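Local coordinates for extracellular solute-binding protein, family 1 (Bifidobacterium longum subsp. infantis ATCC 15697, PDB 3QUF) that probably captures a solute, perhaps a carbohydrate, outside the cell and passes it to an ABC transporter, at residues W160-N171 / R228-I238; E290-G298 / Y361-W369. All blocks are in the same frame, centred on the assembly; numbering follows the deposited sequence. Where two conformers were deposited one is given.

Contact 1. Residues W160-N171 / R228-I238; sequences WDEFIEMGKKIN and RWEAAAKAGVI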
loop_
_atom_site.group_PDB
_atom_site.type_symbol
_atom_site.label_atom_id
_atom_site.label_comp_id
_atom_site.label_asym_id
_atom_site.label_seq_id
_atom_site.Cartn_x
_atom_site.Cartn_y
_atom_site.Cartn_z
ATOM N N TRP A 160 6.610 -16.716 -11.263
ATOM C CA TRP A 160 7.240 -15.766 -12.162
ATOM C C TRP A 160 7.836 -16.417 -13.434
ATOM O O TRP A 160 7.732 -15.865 -14.540
ATOM C CB TRP A 160 8.284 -14.968 -11.381
ATOM C CG TRP A 160 8.796 -13.812 -12.119
ATOM C CD1 TRP A 160 10.007 -13.700 -12.725
ATOM C CD2 TRP A 160 8.147 -12.553 -12.287
ATOM N NE1 TRP A 160 10.137 -12.458 -13.315
ATOM C CE2 TRP A 160 9.006 -11.737 -13.060
ATOM C CE3 TRP A 160 6.913 -12.038 -11.874
ATOM C CZ2 TRP A 160 8.679 -10.436 -13.417
ATOM C CZ3 TRP A 160 6.582 -10.753 -12.243
ATOM C CH2 TRP A 160 7.471 -9.957 -12.999
ATOM N N ASP A 161 8.459 -17.586 -13.283
ATOM C CA ASP A 161 9.018 -18.283 -14.438
ATOM C C ASP A 161 7.890 -18.609 -15.435
ATOM O O ASP A 161 8.051 -18.438 -16.647
ATOM C CB ASP A 161 9.770 -19.550 -13.990
ATOM C CG ASP A 161 10.953 -19.238 -13.082
ATOM O OD1 ASP A 161 11.188 -18.051 -12.784
ATOM O OD2 ASP A 161 11.661 -20.181 -12.665
ATOM N N GLU A 162 6.739 -19.043 -14.928
ATOM C CA GLU A 162 5.569 -19.313 -15.787
ATOM C C GLU A 162 5.019 -18.028 -16.430
ATOM O O GLU A 162 4.526 -18.012 -17.575
ATOM C CB GLU A 162 4.467 -20.025 -14.981
ATOM C CG GLU A 162 4.837 -21.425 -14.473
ATOM C CD GLU A 162 4.024 -21.889 -13.240
ATOM O OE1 GLU A 162 3.331 -21.072 -12.603
ATOM O OE2 GLU A 162 4.068 -23.101 -12.917
ATOM N N PHE A 163 5.082 -16.936 -15.686
ATOM C CA PHE A 163 4.705 -15.636 -16.221
ATOM C C PHE A 163 5.601 -15.206 -17.382
ATOM O O PHE A 163 5.118 -14.630 -18.376
ATOM C CB PHE A 163 4.747 -14.594 -15.092
ATOM C CG PHE A 163 4.523 -13.168 -15.535
ATOM C CD1 PHE A 163 3.260 -12.716 -15.846
ATOM C CD2 PHE A 163 5.569 -12.259 -15.538
ATOM C CE1 PHE A 163 3.052 -11.378 -16.218
ATOM C CE2 PHE A 163 5.365 -10.938 -15.892
ATOM C CZ PHE A 163 4.095 -10.510 -16.235
ATOM N N ILE A 164 6.898 -15.474 -17.271
ATOM C CA ILE A 164 7.832 -15.129 -18.339
ATOM C C ILE A 164 7.487 -15.989 -19.568
ATOM O O ILE A 164 7.403 -15.474 -20.697
ATOM C CB ILE A 164 9.302 -15.313 -17.916
ATOM C CG1 ILE A 164 9.701 -14.235 -16.899
ATOM C CG2 ILE A 164 10.242 -15.231 -19.129
ATOM C CD1 ILE A 164 11.075 -14.439 -16.255
ATOM N N GLU A 165 7.260 -17.279 -19.346
ATOM C CA GLU A 165 6.922 -18.191 -20.457
ATOM C C GLU A 165 5.603 -17.764 -21.125
ATOM O O GLU A 165 5.511 -17.765 -22.350
ATOM C CB GLU A 165 6.815 -19.634 -19.974
ATOM C CG GLU A 165 8.153 -20.284 -19.612
ATOM C CD GLU A 165 9.201 -20.278 -20.753
ATOM O OE1 GLU A 165 8.887 -20.750 -21.874
ATOM O OE2 GLU A 165 10.342 -19.798 -20.521
HETATM N N MSE A 166 4.614 -17.356 -20.326
HETATM C CA MSE A 166 3.340 -16.876 -20.869
HETATM C C MSE A 166 3.532 -15.606 -21.685
HETATM O O MSE A 166 2.940 -15.466 -22.762
HETATM C CB MSE A 166 2.343 -16.605 -19.744
HETATM C CG MSE A 166 0.935 -16.227 -20.200
HETATM SE SE MSE A 166 -0.061 -15.320 -18.807
HETATM C CE MSE A 166 1.171 -13.822 -18.499
ATOM N N GLY A 167 4.354 -14.706 -21.179
ATOM C CA GLY A 167 4.602 -13.434 -21.819
ATOM C C GLY A 167 5.237 -13.623 -23.195
ATOM O O GLY A 167 4.890 -12.912 -24.142
ATOM N N LYS A 168 6.191 -14.547 -23.279
ATOM C CA LYS A 168 6.936 -14.757 -24.529
ATOM C C LYS A 168 5.974 -15.206 -25.605
ATOM O O LYS A 168 6.073 -14.755 -26.754
ATOM C CB LYS A 168 8.080 -15.756 -24.333
ATOM C CG LYS A 168 9.201 -15.187 -23.482
ATOM C CD LYS A 168 10.509 -15.974 -23.482
ATOM C CE LYS A 168 10.475 -17.180 -22.566
ATOM N NZ LYS A 168 11.619 -18.102 -22.913
ATOM N N LYS A 169 5.048 -16.079 -25.224
ATOM C CA LYS A 169 4.036 -16.597 -26.134
ATOM C C LYS A 169 3.072 -15.522 -26.594
ATOM O O LYS A 169 2.700 -15.486 -27.753
ATOM C CB LYS A 169 3.251 -17.719 -25.482
ATOM C CG LYS A 169 4.068 -18.967 -25.173
ATOM C CD LYS A 169 3.198 -20.017 -24.472
ATOM C CE LYS A 169 3.986 -21.238 -23.960
ATOM N NZ LYS A 169 3.256 -21.917 -22.823
ATOM N N ILE A 170 2.630 -14.658 -25.676
ATOM C CA ILE A 170 1.747 -13.573 -26.052
ATOM C C ILE A 170 2.455 -12.634 -27.021
ATOM O O ILE A 170 1.846 -12.146 -27.975
ATOM C CB ILE A 170 1.249 -12.769 -24.807
ATOM C CG1 ILE A 170 0.262 -13.603 -23.985
ATOM C CG2 ILE A 170 0.610 -11.452 -25.230
ATOM C CD1 ILE A 170 -0.067 -12.962 -22.570
ATOM N N ASN A 171 3.736 -12.363 -26.789
ATOM C CA ASN A 171 4.427 -11.372 -27.606
ATOM C C ASN A 171 4.603 -11.883 -29.016
ATOM O O ASN A 171 4.529 -11.088 -29.963
ATOM C CB ASN A 171 5.760 -10.964 -26.994
ATOM C CG ASN A 171 5.588 -10.045 -25.783
ATOM O OD1 ASN A 171 4.629 -9.267 -25.696
ATOM N ND2 ASN A 171 6.529 -10.118 -24.860
ATOM N N ARG A 228 15.455 -11.826 -11.041
ATOM C CA ARG A 228 14.301 -12.475 -11.629
ATOM C C ARG A 228 13.456 -11.465 -12.392
ATOM O O ARG A 228 12.946 -11.750 -13.483
ATOM C CB ARG A 228 13.492 -13.206 -10.568
ATOM C CG ARG A 228 14.276 -14.311 -9.867
ATOM C CD ARG A 228 14.869 -15.331 -10.884
ATOM N NE ARG A 228 13.827 -15.870 -11.763
ATOM C CZ ARG A 228 13.963 -16.155 -13.065
ATOM N NH1 ARG A 228 15.093 -15.935 -13.695
ATOM N NH2 ARG A 228 12.930 -16.641 -13.755
ATOM N N TRP A 229 13.357 -10.262 -11.853
ATOM C CA TRP A 229 12.653 -9.181 -12.557
ATOM C C TRP A 229 13.407 -8.812 -13.851
ATOM O O TRP A 229 12.772 -8.663 -14.893
ATOM C CB TRP A 229 12.478 -7.960 -11.617
ATOM C CG TRP A 229 11.368 -7.032 -11.973
ATOM C CD1 TRP A 229 10.054 -7.264 -11.869
ATOM C CD2 TRP A 229 11.502 -5.702 -12.490
ATOM N NE1 TRP A 229 9.334 -6.157 -12.272
ATOM C CE2 TRP A 229 10.204 -5.180 -12.641
ATOM C CE3 TRP A 229 12.590 -4.892 -12.800
ATOM C CZ2 TRP A 229 9.955 -3.911 -13.132
ATOM C CZ3 TRP A 229 12.343 -3.617 -13.265
ATOM C CH2 TRP A 229 11.031 -3.145 -13.441
ATOM N N GLU A 230 14.737 -8.708 -13.799
ATOM C CA GLU A 230 15.572 -8.421 -14.985
ATOM C C GLU A 230 15.352 -9.523 -16.050
ATOM O O GLU A 230 15.291 -9.243 -17.256
ATOM C CB GLU A 230 17.061 -8.311 -14.594
ATOM C CG GLU A 230 18.027 -8.010 -15.758
ATOM C CD GLU A 230 19.512 -8.051 -15.358
ATOM O OE1 GLU A 230 19.835 -8.468 -14.223
ATOM O OE2 GLU A 230 20.371 -7.682 -16.187
ATOM N N ALA A 231 15.225 -10.772 -15.603
ATOM C CA ALA A 231 15.039 -11.900 -16.530
ATOM C C ALA A 231 13.769 -11.735 -17.366
ATOM O O ALA A 231 13.757 -12.095 -18.548
ATOM C CB ALA A 231 15.008 -13.243 -15.773
ATOM N N ALA A 232 12.699 -11.194 -16.766
ATOM C CA ALA A 232 11.482 -10.905 -17.519
ATOM C C ALA A 232 11.731 -9.793 -18.530
ATOM O O ALA A 232 11.181 -9.834 -19.608
ATOM C CB ALA A 232 10.296 -10.540 -16.595
ATOM N N ALA A 233 12.559 -8.813 -18.177
ATOM C CA ALA A 233 12.921 -7.753 -19.120
ATOM C C ALA A 233 13.752 -8.321 -20.266
ATOM O O ALA A 233 13.528 -7.976 -21.427
ATOM C CB ALA A 233 13.682 -6.660 -18.439
ATOM N N LYS A 234 14.710 -9.185 -19.945
ATOM C CA LYS A 234 15.613 -9.728 -20.972
ATOM C C LYS A 234 14.855 -10.631 -21.939
ATOM O O LYS A 234 15.230 -10.745 -23.127
ATOM C CB LYS A 234 16.784 -10.482 -20.321
ATOM C CG LYS A 234 17.760 -9.572 -19.562
ATOM C CD LYS A 234 18.610 -8.710 -20.510
ATOM C CE LYS A 234 19.727 -7.913 -19.804
ATOM N NZ LYS A 234 20.710 -7.343 -20.814
ATOM N N ALA A 235 13.781 -11.238 -21.432
ATOM C CA ALA A 235 12.884 -12.077 -22.209
ATOM C C ALA A 235 11.910 -11.288 -23.100
ATOM O O ALA A 235 11.188 -11.898 -23.887
ATOM C CB ALA A 235 12.122 -13.021 -21.298
ATOM N N GLY A 236 11.880 -9.960 -22.973
ATOM C CA GLY A 236 10.957 -9.132 -23.726
ATOM C C GLY A 236 9.579 -8.978 -23.073
ATOM O O GLY A 236 8.728 -8.265 -23.603
ATOM N N VAL A 237 9.383 -9.589 -21.905
ATOM C CA VAL A 237 8.062 -9.581 -21.223
ATOM C C VAL A 237 7.814 -8.263 -20.474
ATOM O O VAL A 237 6.700 -7.750 -20.495
ATOM C CB VAL A 237 7.893 -10.834 -20.320
ATOM C CG1 VAL A 237 6.548 -10.823 -19.526
ATOM C CG2 VAL A 237 7.994 -12.105 -21.183
ATOM N N ILE A 238 8.849 -7.692 -19.857
ATOM C CA ILE A 238 8.828 -6.293 -19.429
ATOM C C ILE A 238 9.612 -5.479 -20.486
ATOM O O ILE A 238 10.848 -5.415 -20.423
ATOM C CB ILE A 238 9.452 -6.079 -18.057
ATOM C CG1 ILE A 238 8.754 -6.956 -17.002
ATOM C CG2 ILE A 238 9.311 -4.632 -17.669
ATOM C CD1 ILE A 238 9.408 -6.912 -15.600
HETATM O O HOH W 1 11.510 -16.911 -10.678
HETATM O O HOH W 2 5.306 -7.616 -23.067
HETATM O O HOH W 3 8.880 -11.634 -25.378
#

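Contact 2. Residues E290-G298 / Y361-W369; sequences EDGQWINGG and YFKQNKFYW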
loop_
_atom_site.group_PDB
_atom_site.type_symbol
_atom_site.label_atom_id
_atom_site.label_comp_id
_atom_site.label_asym_id
_atom_site.label_seq_id
_atom_site.Cartn_x
_atom_site.Cartn_y
_atom_site.Cartn_z
ATOM N N GLU A 290 4.544 -22.695 -5.590
ATOM C CA GLU A 290 3.245 -22.737 -6.281
ATOM C C GLU A 290 2.172 -21.952 -5.514
ATOM O O GLU A 290 1.185 -21.540 -6.098
ATOM C CB GLU A 290 2.786 -24.182 -6.546
ATOM C CG GLU A 290 3.505 -24.823 -7.746
ATOM C CD GLU A 290 2.962 -24.337 -9.095
ATOM O OE1 GLU A 290 1.753 -24.555 -9.358
ATOM O OE2 GLU A 290 3.751 -23.774 -9.898
ATOM N N ASP A 291 2.364 -21.781 -4.210
ATOM C CA ASP A 291 1.446 -21.012 -3.387
ATOM C C ASP A 291 2.025 -19.715 -2.832
ATOM O O ASP A 291 1.531 -19.186 -1.842
ATOM C CB ASP A 291 0.957 -21.882 -2.232
ATOM C CG ASP A 291 2.071 -22.220 -1.219
ATOM O OD1 ASP A 291 3.261 -21.834 -1.391
ATOM O OD2 ASP A 291 1.729 -22.897 -0.223
ATOM N N GLY A 292 3.041 -19.181 -3.491
ATOM C CA GLY A 292 3.841 -18.084 -2.929
ATOM C C GLY A 292 3.405 -16.700 -3.394
ATOM O O GLY A 292 4.188 -15.753 -3.320
ATOM N N GLN A 293 2.168 -16.594 -3.876
ATOM C CA GLN A 293 1.681 -15.320 -4.440
ATOM C C GLN A 293 1.291 -14.284 -3.386
ATOM O O GLN A 293 0.745 -14.624 -2.316
ATOM C CB GLN A 293 0.513 -15.524 -5.399
ATOM C CG GLN A 293 0.746 -16.521 -6.522
ATOM C CD GLN A 293 0.627 -17.958 -6.066
ATOM O OE1 GLN A 293 0.039 -18.259 -5.003
ATOM N NE2 GLN A 293 1.200 -18.875 -6.873
ATOM N N TRP A 294 1.596 -13.022 -3.705
ATOM C CA TRP A 294 1.234 -11.851 -2.899
ATOM C C TRP A 294 0.508 -10.824 -3.777
ATOM O O TRP A 294 0.573 -10.866 -4.997
ATOM C CB TRP A 294 2.488 -11.218 -2.269
ATOM C CG TRP A 294 2.976 -11.991 -1.079
ATOM C CD1 TRP A 294 3.400 -13.276 -1.087
ATOM C CD2 TRP A 294 2.989 -11.573 0.272
ATOM N NE1 TRP A 294 3.662 -13.707 0.178
ATOM C CE2 TRP A 294 3.446 -12.673 1.043
ATOM C CE3 TRP A 294 2.642 -10.392 0.931
ATOM C CZ2 TRP A 294 3.594 -12.603 2.425
ATOM C CZ3 TRP A 294 2.816 -10.321 2.285
ATOM C CH2 TRP A 294 3.257 -11.454 3.032
ATOM N N ILE A 295 -0.168 -9.882 -3.121
ATOM C CA ILE A 295 -0.722 -8.715 -3.791
ATOM C C ILE A 295 -0.018 -7.470 -3.264
ATOM O O ILE A 295 0.718 -7.499 -2.276
ATOM C CB ILE A 295 -2.260 -8.623 -3.662
ATOM C CG1 ILE A 295 -2.681 -8.378 -2.214
ATOM C CG2 ILE A 295 -2.908 -9.875 -4.247
ATOM C CD1 ILE A 295 -4.160 -8.231 -1.995
ATOM N N ASN A 296 -0.202 -6.374 -3.971
ATOM C CA ASN A 296 0.225 -5.101 -3.457
ATOM C C ASN A 296 -0.819 -4.605 -2.441
ATOM O O ASN A 296 -2.031 -4.800 -2.584
ATOM C CB ASN A 296 0.264 -4.007 -4.548
ATOM C CG ASN A 296 1.337 -4.190 -5.650
ATOM O OD1 ASN A 296 1.201 -3.568 -6.723
ATOM N ND2 ASN A 296 2.375 -4.995 -5.427
ATOM N N GLY A 297 -0.363 -3.837 -1.469
ATOM C CA GLY A 297 -1.290 -3.121 -0.621
ATOM C C GLY A 297 -0.607 -2.553 0.597
ATOM O O GLY A 297 0.569 -2.818 0.881
ATOM N N GLY A 298 -1.360 -1.751 1.324
ATOM C CA GLY A 298 -0.829 -1.136 2.531
ATOM C C GLY A 298 -1.924 -0.391 3.254
ATOM O O GLY A 298 -3.039 -0.246 2.726
ATOM N N TYR A 361 -5.877 -13.380 -0.320
ATOM C CA TYR A 361 -4.638 -12.634 -0.174
ATOM C C TYR A 361 -4.801 -11.506 0.813
ATOM O O TYR A 361 -4.099 -11.480 1.814
ATOM C CB TYR A 361 -4.056 -12.190 -1.564
ATOM C CG TYR A 361 -3.800 -13.409 -2.383
ATOM C CD1 TYR A 361 -2.596 -14.115 -2.273
ATOM C CD2 TYR A 361 -4.814 -13.948 -3.176
ATOM C CE1 TYR A 361 -2.406 -15.284 -2.977
ATOM C CE2 TYR A 361 -4.618 -15.132 -3.891
ATOM C CZ TYR A 361 -3.428 -15.805 -3.747
ATOM O OH TYR A 361 -3.239 -16.988 -4.433
ATOM N N PHE A 362 -5.689 -10.553 0.564
ATOM C CA PHE A 362 -5.860 -9.434 1.494
ATOM C C PHE A 362 -6.254 -9.921 2.899
ATOM O O PHE A 362 -5.612 -9.583 3.892
ATOM C CB PHE A 362 -6.869 -8.415 0.963
ATOM C CG PHE A 362 -7.138 -7.306 1.927
ATOM C CD1 PHE A 362 -6.185 -6.366 2.205
ATOM C CD2 PHE A 362 -8.370 -7.229 2.567
ATOM C CE1 PHE A 362 -6.442 -5.366 3.140
ATOM C CE2 PHE A 362 -8.617 -6.226 3.504
ATOM C CZ PHE A 362 -7.641 -5.298 3.762
ATOM N N LYS A 363 -7.279 -10.740 2.971
ATOM C CA LYS A 363 -7.732 -11.245 4.272
ATOM C C LYS A 363 -6.752 -12.224 4.925
ATOM O O LYS A 363 -6.859 -12.490 6.111
ATOM C CB LYS A 363 -9.118 -11.841 4.149
ATOM C CG LYS A 363 -10.180 -10.732 3.899
ATOM C CD LYS A 363 -11.621 -11.297 3.946
ATOM C CE LYS A 363 -12.370 -10.859 5.215
ATOM N NZ LYS A 363 -11.819 -11.526 6.446
ATOM N N GLN A 364 -5.814 -12.740 4.158
ATOM C CA GLN A 364 -4.753 -13.615 4.667
ATOM C C GLN A 364 -3.434 -12.878 4.936
ATOM O O GLN A 364 -2.412 -13.534 5.180
ATOM C CB GLN A 364 -4.515 -14.735 3.670
ATOM C CG GLN A 364 -5.767 -15.526 3.342
ATOM C CD GLN A 364 -6.432 -16.096 4.561
ATOM O OE1 GLN A 364 -5.764 -16.546 5.483
ATOM N NE2 GLN A 364 -7.765 -16.071 4.578
ATOM N N ASN A 365 -3.453 -11.537 4.910
ATOM C CA ASN A 365 -2.265 -10.725 5.183
ATOM C C ASN A 365 -1.127 -10.978 4.206
ATOM O O ASN A 365 0.063 -10.999 4.587
ATOM C CB ASN A 365 -1.826 -10.882 6.669
ATOM C CG ASN A 365 -2.898 -10.384 7.619
ATOM O OD1 ASN A 365 -3.379 -9.277 7.489
ATOM N ND2 ASN A 365 -3.346 -11.245 8.506
ATOM N N LYS A 366 -1.474 -11.269 2.960
ATOM C CA LYS A 366 -0.472 -11.422 1.915
ATOM C C LYS A 366 -0.471 -10.195 0.974
ATOM O O LYS A 366 -0.545 -10.349 -0.234
ATOM C CB LYS A 366 -0.728 -12.689 1.119
ATOM C CG LYS A 366 -0.630 -13.960 1.947
ATOM C CD LYS A 366 -0.624 -15.241 1.112
ATOM C CE LYS A 366 0.844 -15.618 0.637
ATOM N NZ LYS A 366 1.010 -16.669 -0.531
ATOM N N PHE A 367 -0.417 -9.012 1.554
ATOM C CA PHE A 367 -0.289 -7.774 0.820
ATOM C C PHE A 367 0.902 -6.994 1.371
ATOM O O PHE A 367 1.199 -7.042 2.580
ATOM C CB PHE A 367 -1.572 -6.935 0.882
ATOM C CG PHE A 367 -1.981 -6.504 2.288
ATOM C CD1 PHE A 367 -2.796 -7.311 3.061
ATOM C CD2 PHE A 367 -1.618 -5.256 2.771
ATOM C CE1 PHE A 367 -3.180 -6.920 4.324
ATOM C CE2 PHE A 367 -1.999 -4.846 4.044
ATOM C CZ PHE A 367 -2.800 -5.681 4.805
ATOM N N TYR A 368 1.568 -6.247 0.502
ATOM C CA TYR A 368 2.756 -5.519 0.896
ATOM C C TYR A 368 3.007 -4.358 -0.058
ATOM O O TYR A 368 2.620 -4.415 -1.208
ATOM C CB TYR A 368 3.985 -6.452 0.923
ATOM C CG TYR A 368 5.242 -5.787 1.402
ATOM C CD1 TYR A 368 5.321 -5.290 2.692
ATOM C CD2 TYR A 368 6.346 -5.578 0.545
ATOM C CE1 TYR A 368 6.454 -4.663 3.171
ATOM C CE2 TYR A 368 7.488 -5.024 1.011
ATOM C CZ TYR A 368 7.534 -4.523 2.337
ATOM O OH TYR A 368 8.640 -3.902 2.835
ATOM N N TRP A 369 3.676 -3.341 0.460
ATOM C CA TRP A 369 4.225 -2.246 -0.308
ATOM C C TRP A 369 5.504 -1.796 0.412
ATOM O O TRP A 369 5.592 -1.904 1.632
ATOM C CB TRP A 369 3.203 -1.092 -0.405
ATOM C CG TRP A 369 3.585 -0.096 -1.464
ATOM C CD1 TRP A 369 4.009 1.196 -1.274
ATOM C CD2 TRP A 369 3.567 -0.310 -2.878
ATOM N NE1 TRP A 369 4.270 1.792 -2.491
ATOM C CE2 TRP A 369 4.018 0.877 -3.488
ATOM C CE3 TRP A 369 3.249 -1.410 -3.691
ATOM C CZ2 TRP A 369 4.131 1.002 -4.865
ATOM C CZ3 TRP A 369 3.362 -1.280 -5.038
ATOM C CH2 TRP A 369 3.808 -0.078 -5.620
HETATM O O HOH W 4 -1.763 -18.859 -3.128
HETATM O O HOH W 5 4.040 -16.862 0.621
HETATM O O HOH W 6 3.293 -6.530 -3.071
HETATM O O HOH W 7 2.266 -2.760 3.101
#

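Contact 1. Residues W160-N171 / R228-I238
W160 and I164, one turn apart on helix 160-171, reach R228, W229 and A232 on a helix running almost the same way, with 11° between the short axes. The W160 side chain leaves CB toward this neighbour, and CG anti to the backbone N (chi1 -169°) sets the indole beside its own carbonyl carbon, with NE1 facing R228 O. CD1 passes R228 CB at 4.1 Å; next, NE1 donates to R228 O at 2.9 Å, from above the carbonyl plane and well bent (137° at the hydrogen). CE2 also lies near A232 CB, CZ2 comes to 3.6 Å from the same A232 CB and touches W229 CD1, and CH2, beyond it, still meets W229 CD1. Tryptophan suits the place because its one polar atom finds a backbone carbonyl as acceptor while the rest packs on carbon. F163 CD2 sits over one face of the indole, toward its rim; the W229 ring is near parallel but slid aside, so the two barely overlap.

I164 packs next along the helix, its CG2 3.6 Å from A235 CB, and small alanines let it come close. G167 suits its place because a CB there would run into V237 CG1; V237 CG2 lies 3.7 Å from G167 CA. At the solvent rim D161 and R228 form a salt bridge, their planes almost perpendicular; its modelled length is doubtfully short.

G236, with the positive phi that favours glycine, ends the second helix in a Schellman motif, which turns V237 back into this near-parallel helix pair.

Contact 2. Residues E290-G298 / Y361-W369
I295 and F367 form a parallel beta bridge, where strand 367-368 joins the edge of strand 295-305 just after helix 355-362 ends in a Schellman motif at N365, a residue of positive phi. I295 brackets F367 as parallel pairing requires: its N donates to K366 O at 2.9 Å, almost straight at 175°, and its O accepts from Y368 N. G297 N continues the pattern to Y368 O; the backbone angles of G297 suit only glycine.

The tight part is carbon on carbon. I295 CG1 lies 3.6 Å from F367 CB, while CG2 meets Y361 CB and CD1 reaches F362, so a branched side chain fills the corner between strand and helix end. Beside it the W294 indole lies across the K366 backbone in a CH-pi contact, K366 CA standing 3.6 Å from the centroid of the six-membered ring. K366 first runs extended, then bends at chi3 (86°), which brings CE to 3.4 Å from W294 NE1 and lets NZ donate to Q293 O at 2.7 Å. A long, flexible lysine can do both. An alanine in place of W294 would probably leave the K366 backbone without its aromatic cover and set the lysine chain freer to swing away from Q293.

Toward Q293 and Y361 the contact is looser and wetter. The Q293 amide and the Y361 ring stand nearly perpendicular, and Q293 OE1 and Y361 OH are too far apart to bond directly. A water between them spans the gap, 2.7 Å from Q293 OE1 and 2.7 Å from Y361 OH.

In the fold
The two contacts lie in series along the chain, their centres about 21 Å apart: contact 1 about 25 Å from the chain centre, contact 2 about 11 Å. They touch at one point, where E162 OE2 and E290 OE2 approach to 3.1 Å; such like charges would probably be eased by a shared proton or a shifted ionisation. Helix 188-199 serves both, giving L193 to W160 and R228 of contact 1, and A195 and T191 to W294, N296, Y368 and W369 of contact 2. Strand 295-305 also pairs with strands 135-144 and 86-89, consistent with a strand that passes between the two lobes, as in solute-binding proteins of this family. The geometry does not settle how either contact relates to the solute pocket.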